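Local coordinates for N-acetylmuramoyl-L-alanine amidase (Clostridium intestinale URNW, PDB 6SRT), which binds a zinc ion and probably cleaves the bond between N-acetylmuramoyl groups and L-alanine in peptidoglycan, as an endolysin of the amidase 2 family, at residues A[86-89]-A[90-93]; A[140-144]-A[145-149]; A[160-163]-A[164-168]. One frame throughout, in Å; residues are numbered along the deposited sequence. Where two conformers were deposited one is given.

Contact 1 (A[86-89]-A[90-93])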
ATOM      1  N   GLY A  86       5.982   4.757   3.383  1.00 11.66           N
ATOM      2  CA  GLY A  86       6.796   4.808   2.162  1.00 11.96           C
ATOM      3  C   GLY A  86       6.809   6.233   1.621  1.00 10.90           C
ATOM      4  O   GLY A  86       7.350   7.144   2.232  1.00 12.68           O
ATOM      5  N   ARG A  87       6.171   6.394   0.471  1.00 11.29           N
ATOM      6  CA  ARG A  87       5.963   7.781  -0.063  0.50 11.70           C
ATOM      7  C   ARG A  87       5.229   8.617   0.940  1.00 12.41           C
ATOM      8  O   ARG A  87       4.323   8.129   1.610  1.00 14.53           O
ATOM      9  CB  ARG A  87       4.971   7.910  -1.211  0.50 11.01           C
ATOM     10  CG  ARG A  87       5.497   7.189  -2.421  0.50  9.38           C
ATOM     11  CD  ARG A  87       6.443   8.028  -3.234  0.50 11.21           C
ATOM     12  NE  ARG A  87       7.174   7.222  -4.152  0.50 11.70           N
ATOM     13  CZ  ARG A  87       7.350   7.442  -5.447  0.50  9.14           C
ATOM     14  NH1 ARG A  87       6.696   8.391  -6.103  0.50  9.49           N
ATOM     15  NH2 ARG A  87       8.262   6.718  -6.065  0.50 10.72           N
ATOM     16  N   PRO A  88       5.560   9.913   0.992  1.00 12.48           N
ATOM     17  CA  PRO A  88       4.779  10.821   1.817  1.00 12.57           C
ATOM     18  C   PRO A  88       3.296  10.708   1.438  1.00 12.44           C
ATOM     19  O   PRO A  88       2.905  10.476   0.298  1.00 11.83           O
ATOM     20  CB  PRO A  88       5.339  12.214   1.492  1.00 13.54           C
ATOM     21  CG  PRO A  88       6.773  11.928   1.064  1.00 14.68           C
ATOM     22  CD  PRO A  88       6.653  10.629   0.289  1.00 12.90           C
ATOM     23  N   GLU A  89       2.455  10.913   2.457  1.00 12.63           N
ATOM     24  CA  GLU A  89       1.002  10.701   2.366  1.00 11.70           C
ATOM     25  C   GLU A  89       0.378  11.643   1.363  1.00 11.86           C
ATOM     26  O   GLU A  89      -0.731  11.350   0.870  1.00 13.57           O
ATOM     27  CB  GLU A  89       0.362  10.813   3.729  1.00 12.41           C
ATOM     28  CG  GLU A  89      -0.953  10.069   3.824  1.00 12.60           C
ATOM     29  CD  GLU A  89      -1.486  10.145   5.248  1.00 12.52           C
ATOM     30  OE1 GLU A  89      -0.953   9.425   6.123  1.00 14.69           O
ATOM     31  OE2 GLU A  89      -2.442  10.942   5.498  1.00 15.58           O
ATOM     32  N   ASN A  90       1.023  12.773   1.081  1.00 11.49           N
ATOM     33  CA  ASN A  90       0.545  13.792   0.141  1.00 12.31           C
ATOM     34  C   ASN A  90       1.280  13.792  -1.203  1.00 11.88           C
ATOM     35  O   ASN A  90       1.064  14.726  -2.005  1.00 12.43           O
ATOM     36  CB  ASN A  90       0.550  15.189   0.765  1.00 15.56           C
ATOM     37  CG  ASN A  90       1.895  15.641   1.277  1.00 18.04           C
ATOM     38  OD1 ASN A  90       2.787  14.828   1.540  1.00 19.75           O
ATOM     39  ND2 ASN A  90       1.987  16.957   1.504  1.00 24.22           N
ATOM     40  N   ALA A  91       2.127  12.801  -1.439  1.00 10.90           N
ATOM     41  CA  ALA A  91       2.885  12.715  -2.687  1.00 11.27           C
ATOM     42  C   ALA A  91       2.325  11.626  -3.584  1.00 10.32           C
ATOM     43  O   ALA A  91       1.879  10.578  -3.144  1.00 11.08           O
ATOM     44  CB  ALA A  91       4.355  12.418  -2.410  1.00 12.10           C
ATOM     45  N   VAL A  92       2.465  11.854  -4.908  1.00 10.32           N
ATOM     46  CA  VAL A  92       2.185  10.819  -5.893  1.00 10.06           C
ATOM     47  C   VAL A  92       3.184   9.663  -5.681  1.00  9.89           C
ATOM     48  O   VAL A  92       4.404   9.880  -5.585  1.00 11.07           O
ATOM     49  CB  VAL A  92       2.279  11.383  -7.323  1.00 10.01           C
ATOM     50  CG1 VAL A  92       1.987  10.281  -8.347  1.00 12.38           C
ATOM     51  CG2 VAL A  92       1.358  12.570  -7.540  1.00 12.02           C
ATOM     52  N   GLY A  93       2.694   8.416  -5.694  1.00 10.19           N
ATOM     53  CA  GLY A  93       3.511   7.196  -5.571  1.00 10.21           C
ATOM     54  C   GLY A  93       3.872   6.634  -6.927  1.00 10.87           C
ATOM     55  O   GLY A  93       3.606   7.258  -7.998  1.00 11.90           O
TER
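Pro88 and Ala91 bracket a type I beta turn, with Glu89 and Asn90 at its two inner positions. The turn is closed by Ala91 N, which donates to Pro88 O at 3.0 Å and 164°. Beyond it the chain doubles back far enough for the CA atoms of Arg87 and Gly93 to lie 6.1 Å apart. Arg87 uses this return. Its chain folds at chi2 (-84°), which brings CD alongside Val92 O and Gly93 CA, and NH1 then gives a hydrogen bond of 2.8 Å to Val92 O. The carbonyl oxygen sits at the edge of the guanidinium, close to its plane, while CG packs on Gly93 CA at 3.7 Å. The other nitrogens work outside the turn: NE bonds to Ile71 O and NH2 to Gly70 O, so three backbone carbonyls, counting Val92, fix the rotation of the group. This turn opens the loop that leaves strand 83-85 and leads on to strand 103-108 of the amidase domain's mixed sheet. On its apolar side, Ala91 CB rests under the proline ring, 4.0 Å from Pro88 CD, and Asn90 OD1 comes within 3.7 Å of Pro88 CB. Glu89 points the other way; with CG anti to the backbone N (chi1 -156°) and the chain extended, its carboxylate reaches helix 119-136. OE2 salt-bridges Lys135 and hydrogen-bonds Tyr136; OE1 hydrogen-bonds Tyr131 and salt-bridges Arg85 of strand 83-85.

Contact 2 (A[140-144]-A[145-149]). With ZN (zinc ion), chain B; PO4 (phosphate ion), chain F.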
ATOM      1  N   ASP A 140     -13.534   3.804  -2.596  1.00 14.28           N
ATOM      2  CA  ASP A 140     -13.143   2.949  -3.694  1.00 14.77           C
ATOM      3  C   ASP A 140     -11.878   2.150  -3.351  1.00 12.25           C
ATOM      4  O   ASP A 140     -10.793   2.752  -3.268  1.00 13.82           O
ATOM      5  CB  ASP A 140     -12.892   3.778  -4.925  1.00 14.73           C
ATOM      6  CG  ASP A 140     -12.681   3.003  -6.182  1.00 17.11           C
ATOM      7  OD1 ASP A 140     -12.791   1.774  -6.160  1.00 20.41           O
ATOM      8  OD2 ASP A 140     -12.433   3.634  -7.235  1.00 20.28           O
ATOM      9  N   LEU A 141     -12.053   0.877  -3.085  1.00 12.19           N
ATOM     10  CA  LEU A 141     -10.997  -0.085  -2.782  1.00 11.57           C
ATOM     11  C   LEU A 141     -10.780  -0.976  -3.967  1.00 12.35           C
ATOM     12  O   LEU A 141     -11.755  -1.540  -4.508  1.00 14.64           O
ATOM     13  CB  LEU A 141     -11.313  -0.941  -1.552  1.00 12.38           C
ATOM     14  CG  LEU A 141     -11.659  -0.212  -0.271  1.00 16.66           C
ATOM     15  CD1 LEU A 141     -11.797  -1.139   0.913  1.00 16.90           C
ATOM     16  CD2 LEU A 141     -10.761   0.911   0.096  1.00 17.90           C
ATOM     17  N   LYS A 142      -9.524  -1.147  -4.341  1.00 11.03           N
ATOM     18  CA  LYS A 142      -9.183  -1.960  -5.506  1.00 11.67           C
ATOM     19  C   LYS A 142      -7.948  -2.800  -5.282  1.00 10.47           C
ATOM     20  O   LYS A 142      -7.053  -2.427  -4.518  1.00 11.47           O
ATOM     21  CB  LYS A 142      -8.923  -1.110  -6.764  1.00 14.22           C
ATOM     22  CG  LYS A 142     -10.133  -0.333  -7.283  1.00 16.30           C
ATOM     23  CD  LYS A 142     -11.024  -1.271  -8.076  1.00 23.80           C
ATOM     24  CE  LYS A 142     -12.511  -0.947  -8.242  1.00 33.77           C
ATOM     25  NZ  LYS A 142     -12.595   0.461  -8.551  1.00 38.38           N
ATOM     26  N   ARG A 143      -7.880  -3.945  -5.918  1.00 11.71           N
ATOM     27  CA  ARG A 143      -6.655  -4.723  -6.004  1.00 11.08           C
ATOM     28  C   ARG A 143      -5.798  -4.167  -7.153  1.00 11.24           C
ATOM     29  O   ARG A 143      -6.360  -3.651  -8.155  1.00 12.53           O
ATOM     30  CB  ARG A 143      -6.986  -6.167  -6.339  1.00 12.53           C
ATOM     31  CG  ARG A 143      -7.829  -6.823  -5.254  1.00 14.24           C
ATOM     32  CD  ARG A 143      -8.331  -8.163  -5.630  1.00 16.99           C
ATOM     33  NE  ARG A 143      -9.292  -7.973  -6.673  1.00 20.21           N
ATOM     34  CZ  ARG A 143      -9.975  -8.967  -7.239  1.00 24.04           C
ATOM     35  NH1 ARG A 143      -9.884 -10.200  -6.771  1.00 30.56           N
ATOM     36  NH2 ARG A 143     -10.724  -8.685  -8.292  1.00 32.59           N
ATOM     37  N   HIS A 144      -4.479  -4.355  -7.095  1.00 10.80           N
ATOM     38  CA  HIS A 144      -3.639  -3.964  -8.259  1.00 11.54           C
ATOM     39  C   HIS A 144      -4.184  -4.583  -9.561  1.00 11.69           C
ATOM     40  O   HIS A 144      -4.293  -3.908 -10.574  1.00 12.54           O
ATOM     41  CB  HIS A 144      -2.190  -4.300  -7.966  1.00 11.34           C
ATOM     42  CG  HIS A 144      -1.191  -3.782  -8.974  1.00 11.47           C
ATOM     43  ND1 HIS A 144       0.161  -4.087  -8.792  1.00 12.76           N
ATOM     44  CD2 HIS A 144      -1.339  -3.060 -10.103  1.00 13.51           C
ATOM     45  CE1 HIS A 144       0.778  -3.539  -9.860  1.00 13.69           C
ATOM     46  NE2 HIS A 144      -0.110  -2.907 -10.658  1.00 14.77           N
ATOM     47  N   LYS A 145      -4.570  -5.858  -9.501  1.00 11.56           N
ATOM     48  CA  LYS A 145      -5.054  -6.581 -10.708  1.00 13.08           C
ATOM     49  C   LYS A 145      -6.389  -6.011 -11.227  1.00 13.60           C
ATOM     50  O   LYS A 145      -6.732  -6.331 -12.374  1.00 15.47           O
ATOM     51  CB  LYS A 145      -5.221  -8.065 -10.423  1.00 13.68           C
ATOM     52  CG  LYS A 145      -6.242  -8.404  -9.347  1.00 16.34           C
ATOM     53  CD  LYS A 145      -6.617  -9.811  -9.275  1.00 23.34           C
ATOM     54  CE  LYS A 145      -5.525 -10.697  -8.824  1.00 27.43           C
ATOM     55  NZ  LYS A 145      -6.054 -12.079  -8.559  1.00 34.36           N
ATOM     56  N   ASP A 146      -7.080  -5.162 -10.461  1.00 13.64           N
ATOM     57  CA  ASP A 146      -8.336  -4.515 -10.908  1.00 15.13           C
ATOM     58  C   ASP A 146      -8.015  -3.310 -11.782  1.00 16.55           C
ATOM     59  O   ASP A 146      -8.938  -2.787 -12.417  1.00 20.72           O
ATOM     60  CB  ASP A 146      -9.243  -4.131  -9.732  1.00 15.18           C
ATOM     61  CG  ASP A 146      -9.734  -5.310  -8.931  1.00 17.26           C
ATOM     62  OD1 ASP A 146     -10.063  -6.334  -9.576  1.00 20.58           O
ATOM     63  OD2 ASP A 146      -9.805  -5.173  -7.713  1.00 16.89           O
ATOM     64  N   VAL A 147      -6.801  -2.769 -11.726  1.00 15.40           N
ATOM     65  CA  VAL A 147      -6.437  -1.533 -12.458  1.00 15.98           C
ATOM     66  C   VAL A 147      -5.382  -1.765 -13.504  1.00 17.76           C
ATOM     67  O   VAL A 147      -5.198  -0.904 -14.379  1.00 21.53           O
ATOM     68  CB  VAL A 147      -6.103  -0.359 -11.523  1.00 16.31           C
ATOM     69  CG1 VAL A 147      -7.304  -0.012 -10.687  1.00 19.33           C
ATOM     70  CG2 VAL A 147      -4.928  -0.623 -10.623  1.00 17.84           C
ATOM     71  N   ARG A 148      -4.658  -2.882 -13.413  1.00 17.03           N
ATOM     72  CA  ARG A 148      -3.549  -3.234 -14.316  1.00 16.34           C
ATOM     73  C   ARG A 148      -3.522  -4.757 -14.501  1.00 16.42           C
ATOM     74  O   ARG A 148      -4.066  -5.458 -13.699  1.00 17.40           O
ATOM     75  CB  ARG A 148      -2.177  -2.824 -13.822  1.00 17.41           C
ATOM     76  CG  ARG A 148      -2.104  -1.369 -13.501  1.00 19.13           C
ATOM     77  CD  ARG A 148      -1.729  -0.587 -14.700  1.00 21.73           C
ATOM     78  NE  ARG A 148      -0.322  -0.881 -14.985  1.00 21.98           N
ATOM     79  CZ  ARG A 148       0.317  -0.383 -15.979  1.00 22.91           C
ATOM     80  NH1 ARG A 148       1.558  -0.679 -16.228  1.00 26.68           N
ATOM     81  NH2 ARG A 148      -0.325   0.424 -16.783  1.00 24.89           N
ATOM     82  N   GLN A 149      -2.886  -5.217 -15.571  1.00 18.88           N
ATOM     83  CA  GLN A 149      -2.705  -6.644 -15.833  1.00 17.73           C
ATOM     84  C   GLN A 149      -1.551  -7.153 -14.957  1.00 16.61           C
ATOM     85  O   GLN A 149      -0.378  -6.854 -15.220  1.00 20.33           O
ATOM     86  CB  GLN A 149      -2.481  -6.920 -17.311  1.00 23.81           C
ATOM     87  CG  GLN A 149      -2.282  -8.402 -17.598  1.00 30.95           C
ATOM     88  CD  GLN A 149      -1.937  -8.628 -19.056  1.00 48.75           C
ATOM     89  OE1 GLN A 149      -2.279  -7.847 -19.956  1.00 69.88           O
ATOM     90  NE2 GLN A 149      -1.220  -9.713 -19.296  1.00 69.88           N
TER
HETATM   91 ZN    ZN B 201       1.030  -4.600  -7.124  0.80 11.54          ZN
HETATM   92  P   PO4 F 205       2.384  -2.676 -13.143  0.70 27.45           P
HETATM   93  O1  PO4 F 205       2.192  -4.111 -13.625  0.70 39.88           O
HETATM   94  O2  PO4 F 205       1.129  -2.113 -12.893  0.70 20.20           O
HETATM   95  O3  PO4 F 205       3.200  -1.906 -14.115  0.70 30.42           O
HETATM   96  O4  PO4 F 205       3.194  -2.697 -11.834  0.70 44.07           O
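Arg143 holds Asp146 side-on: NE donates to OD2 at 3.0 Å in an almost straight bond (178°), and NH2 donates to OD1 at 2.8 Å on its syn lone pair. The guanidinium and carboxylate planes are nonetheless 43° apart, so the salt bridge is twisted. Asp146 OD2 also accepts from Arg143 N (2.9 Å), on the same face of the carboxylate as NE, which ties the acid to backbone and side chain of one residue. Lys145 lies over a guanidinium face, CD 4.0 Å above its centre. After Arg143 the chain turns out of edge strand 140-143, and His144 O accepts from both Val147 N and Arg148 N. The turn presents the imidazole of His144 to the zinc site of this amidase, where ND1 binds the ion at 1.9 Å and His47 and Cys152 are among the other ligands. Ring and Arg148 guanidinium are nearly coplanar, 10° apart, and converge on one phosphate oxygen, O2, which His144 NE2 meets at 2.7 Å and Arg148 NE at 2.8 Å. Bends at chi2 and chi3 direct the arginine to this anion, probably from the crystallisation liquor, and NH1 takes a second oxygen, O3.

Contact 3 (A[160-163]-A[164-168])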
ATOM      1  N   GLU A 160     -12.203  -9.575  -0.442  1.00 14.75           N
ATOM      2  CA  GLU A 160     -13.648  -9.550  -0.095  1.00 17.48           C
ATOM      3  C   GLU A 160     -13.797  -9.434   1.415  1.00 15.34           C
ATOM      4  O   GLU A 160     -14.724  -8.709   1.863  1.00 16.74           O
ATOM      5  CB  GLU A 160     -14.341 -10.754  -0.708  1.00 23.15           C
ATOM      6  CG  GLU A 160     -14.443 -10.647  -2.236  1.00 26.75           C
ATOM      7  CD  GLU A 160     -15.203  -9.436  -2.763  1.00 34.29           C
ATOM      8  OE1 GLU A 160     -16.166  -8.982  -2.093  1.00 40.38           O
ATOM      9  OE2 GLU A 160     -14.854  -8.948  -3.846  1.00 38.13           O
ATOM     10  N   GLU A 161     -12.975 -10.109   2.198  1.00 14.74           N
ATOM     11  CA  GLU A 161     -13.076  -9.973   3.670  1.00 14.99           C
ATOM     12  C   GLU A 161     -12.726  -8.561   4.124  1.00 13.11           C
ATOM     13  O   GLU A 161     -13.387  -8.036   5.018  1.00 15.02           O
ATOM     14  CB  GLU A 161     -12.142 -10.962   4.354  1.00 17.06           C
ATOM     15  CG  GLU A 161     -12.219 -10.972   5.885  1.00 24.26           C
ATOM     16  CD  GLU A 161     -11.279 -11.951   6.584  1.00 29.09           C
ATOM     17  OE1 GLU A 161     -10.553 -12.672   5.853  1.00 29.63           O
ATOM     18  OE2 GLU A 161     -11.221 -11.893   7.828  1.00 38.96           O
ATOM     19  N   ILE A 162     -11.719  -7.930   3.522  1.00 13.16           N
ATOM     20  CA  ILE A 162     -11.350  -6.528   3.866  1.00 12.61           C
ATOM     21  C   ILE A 162     -12.562  -5.665   3.571  1.00 12.14           C
ATOM     22  O   ILE A 162     -12.939  -4.835   4.405  1.00 13.16           O
ATOM     23  CB  ILE A 162     -10.085  -6.174   3.068  1.00 13.84           C
ATOM     24  CG1 ILE A 162      -8.865  -6.837   3.674  1.00 14.22           C
ATOM     25  CG2 ILE A 162      -9.906  -4.654   3.053  1.00 15.29           C
ATOM     26  CD1 ILE A 162      -7.659  -6.769   2.839  1.00 16.06           C
ATOM     27  N   LYS A 163     -13.148  -5.810   2.388  1.00 12.75           N
ATOM     28  CA  LYS A 163     -14.291  -4.933   2.015  1.00 15.00           C
ATOM     29  C   LYS A 163     -15.433  -5.169   3.009  1.00 13.81           C
ATOM     30  O   LYS A 163     -16.108  -4.202   3.432  1.00 15.54           O
ATOM     31  CB  LYS A 163     -14.780  -5.178   0.594  1.00 14.31           C
ATOM     32  CG  LYS A 163     -13.858  -4.698  -0.507  1.00 17.98           C
ATOM     33  CD  LYS A 163     -14.351  -4.983  -1.926  1.00 24.17           C
ATOM     34  CE  LYS A 163     -15.665  -4.364  -2.254  1.00 34.08           C
ATOM     35  NZ  LYS A 163     -15.925  -4.481  -3.700  1.00 54.11           N
ATOM     36  N   ALA A 164     -15.682  -6.402   3.399  1.00 14.78           N
ATOM     37  CA  ALA A 164     -16.774  -6.728   4.333  1.00 15.94           C
ATOM     38  C   ALA A 164     -16.537  -6.073   5.696  1.00 14.73           C
ATOM     39  O   ALA A 164     -17.480  -5.423   6.230  1.00 17.66           O
ATOM     40  CB  ALA A 164     -16.963  -8.216   4.448  1.00 18.86           C
ATOM     41  N   LYS A 165     -15.319  -6.168   6.247  1.00 14.80           N
ATOM     42  CA  LYS A 165     -15.015  -5.557   7.534  1.00 14.81           C
ATOM     43  C   LYS A 165     -15.122  -4.038   7.464  1.00 13.77           C
ATOM     44  O   LYS A 165     -15.482  -3.441   8.477  1.00 15.74           O
ATOM     45  CB  LYS A 165     -13.636  -5.981   7.982  1.00 15.76           C
ATOM     46  CG  LYS A 165     -13.604  -7.438   8.438  1.00 20.65           C
ATOM     47  CD  LYS A 165     -12.289  -7.986   8.858  1.00 28.56           C
ATOM     48  CE  LYS A 165     -12.484  -9.214   9.741  1.00 36.47           C
ATOM     49  NZ  LYS A 165     -11.197  -9.862  10.092  1.00 46.37           N
ATOM     50  N   LEU A 166     -14.788  -3.456   6.334  1.00 13.03           N
ATOM     51  CA  LEU A 166     -14.871  -1.987   6.163  1.00 12.32           C
ATOM     52  C   LEU A 166     -16.242  -1.522   5.711  1.00 13.36           C
ATOM     53  O   LEU A 166     -16.427  -0.313   5.532  1.00 14.98           O
ATOM     54  CB  LEU A 166     -13.789  -1.584   5.184  1.00 12.46           C
ATOM     55  CG  LEU A 166     -12.373  -1.758   5.678  1.00 12.04           C
ATOM     56  CD1 LEU A 166     -11.352  -1.640   4.544  1.00 13.31           C
ATOM     57  CD2 LEU A 166     -12.009  -0.755   6.772  1.00 13.26           C
ATOM     58  N   ASN A 167     -17.181  -2.428   5.499  1.00 14.56           N
ATOM     59  CA  ASN A 167     -18.555  -2.080   5.079  1.00 15.91           C
ATOM     60  C   ASN A 167     -18.512  -1.380   3.725  1.00 15.68           C
ATOM     61  O   ASN A 167     -19.236  -0.362   3.545  1.00 19.58           O
ATOM     62  CB  ASN A 167     -19.286  -1.248   6.133  1.00 17.40           C
ATOM     63  CG  ASN A 167     -20.767  -1.093   5.815  1.00 19.16           C
ATOM     64  OD1 ASN A 167     -21.382  -1.995   5.230  1.00 22.79           O
ATOM     65  ND2 ASN A 167     -21.332   0.013   6.212  1.00 23.60           N
ATOM     66  N   VAL A 168     -17.767  -1.922   2.779  1.00 16.36           N
ATOM     67  CA  VAL A 168     -17.713  -1.406   1.393  1.00 18.00           C
ATOM     68  C   VAL A 168     -18.327  -2.453   0.480  1.00 18.39           C
ATOM     69  O   VAL A 168     -17.917  -3.594   0.554  1.00 21.14           O
ATOM     70  CB  VAL A 168     -16.220  -1.308   0.997  1.00 22.40           C
ATOM     71  CG1 VAL A 168     -16.050  -1.115  -0.482  1.00 21.83           C
ATOM     72  CG2 VAL A 168     -15.616  -0.202   1.728  1.00 26.89           C
TER
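Ala164 N, Lys165 N and Leu166 N each donate to the carbonyl four residues back (Glu160, Glu161 and Ile162), at 2.9 to 3.0 Å, before the chain leaves the helix at Asn167. There phi turns positive (62°) and the end closes in a Schellman motif, in which Val168 N reaches back to Lys163 O at 2.9 Å in a nearly straight bond of 178° and, inside that loop, Asn167 N donates to Ala164 O (3.1 Å). This reversal brings Val168 across Lys163 at about a right angle, Lys163 CE lying 3.7 Å from Val168 CG1. Val168 also packs on Leu141 and Met133. One turn apart on the buried side, Ile162 and Leu166 lie side by side and point the same way, with CG2 of Ile162 meeting CD1 of Leu166 at 3.7 Å. Ile162 touches Met122 of helix 119-136, and Leu166 reaches Leu141 of strand 140-143, so this short C-terminal helix packs against both elements. Glu161 and Lys165 run alongside each other on the exposed side; both chains are extended beyond CG, and Lys165 NZ meets Glu161 OE2 at 3.0 Å, on its anti side and 27° out of the carboxylate plane. This exposed salt bridge is probably a modest, solvent-screened link; the Schellman bonds close the helix end on itself, and the apolar side chains hold it to the protein.

How the contacts relate
The three contacts follow one another along the chain, and only contacts 2 and 3 touch. Leu141 CD1, on the strand of contact 2, packs at 3.7 Å on Leu166 CD1 of contact 3. The same Leu141 CD1 lies 4.0 Å from Val168 CG2, although the centres of the two contacts are 15 Å apart. Contact 2 supplies a zinc ligand directly. Neither of the other two reaches the metal: Gly93 of contact 1 is about 12 Å from the ion, and the Ile162 side chain of contact 3 about 13 Å. The nearest atoms of contacts 1 and 2 stay about 11 Å apart; contact 3 lies across the chain's centre from contact 1, 24 Å between centres.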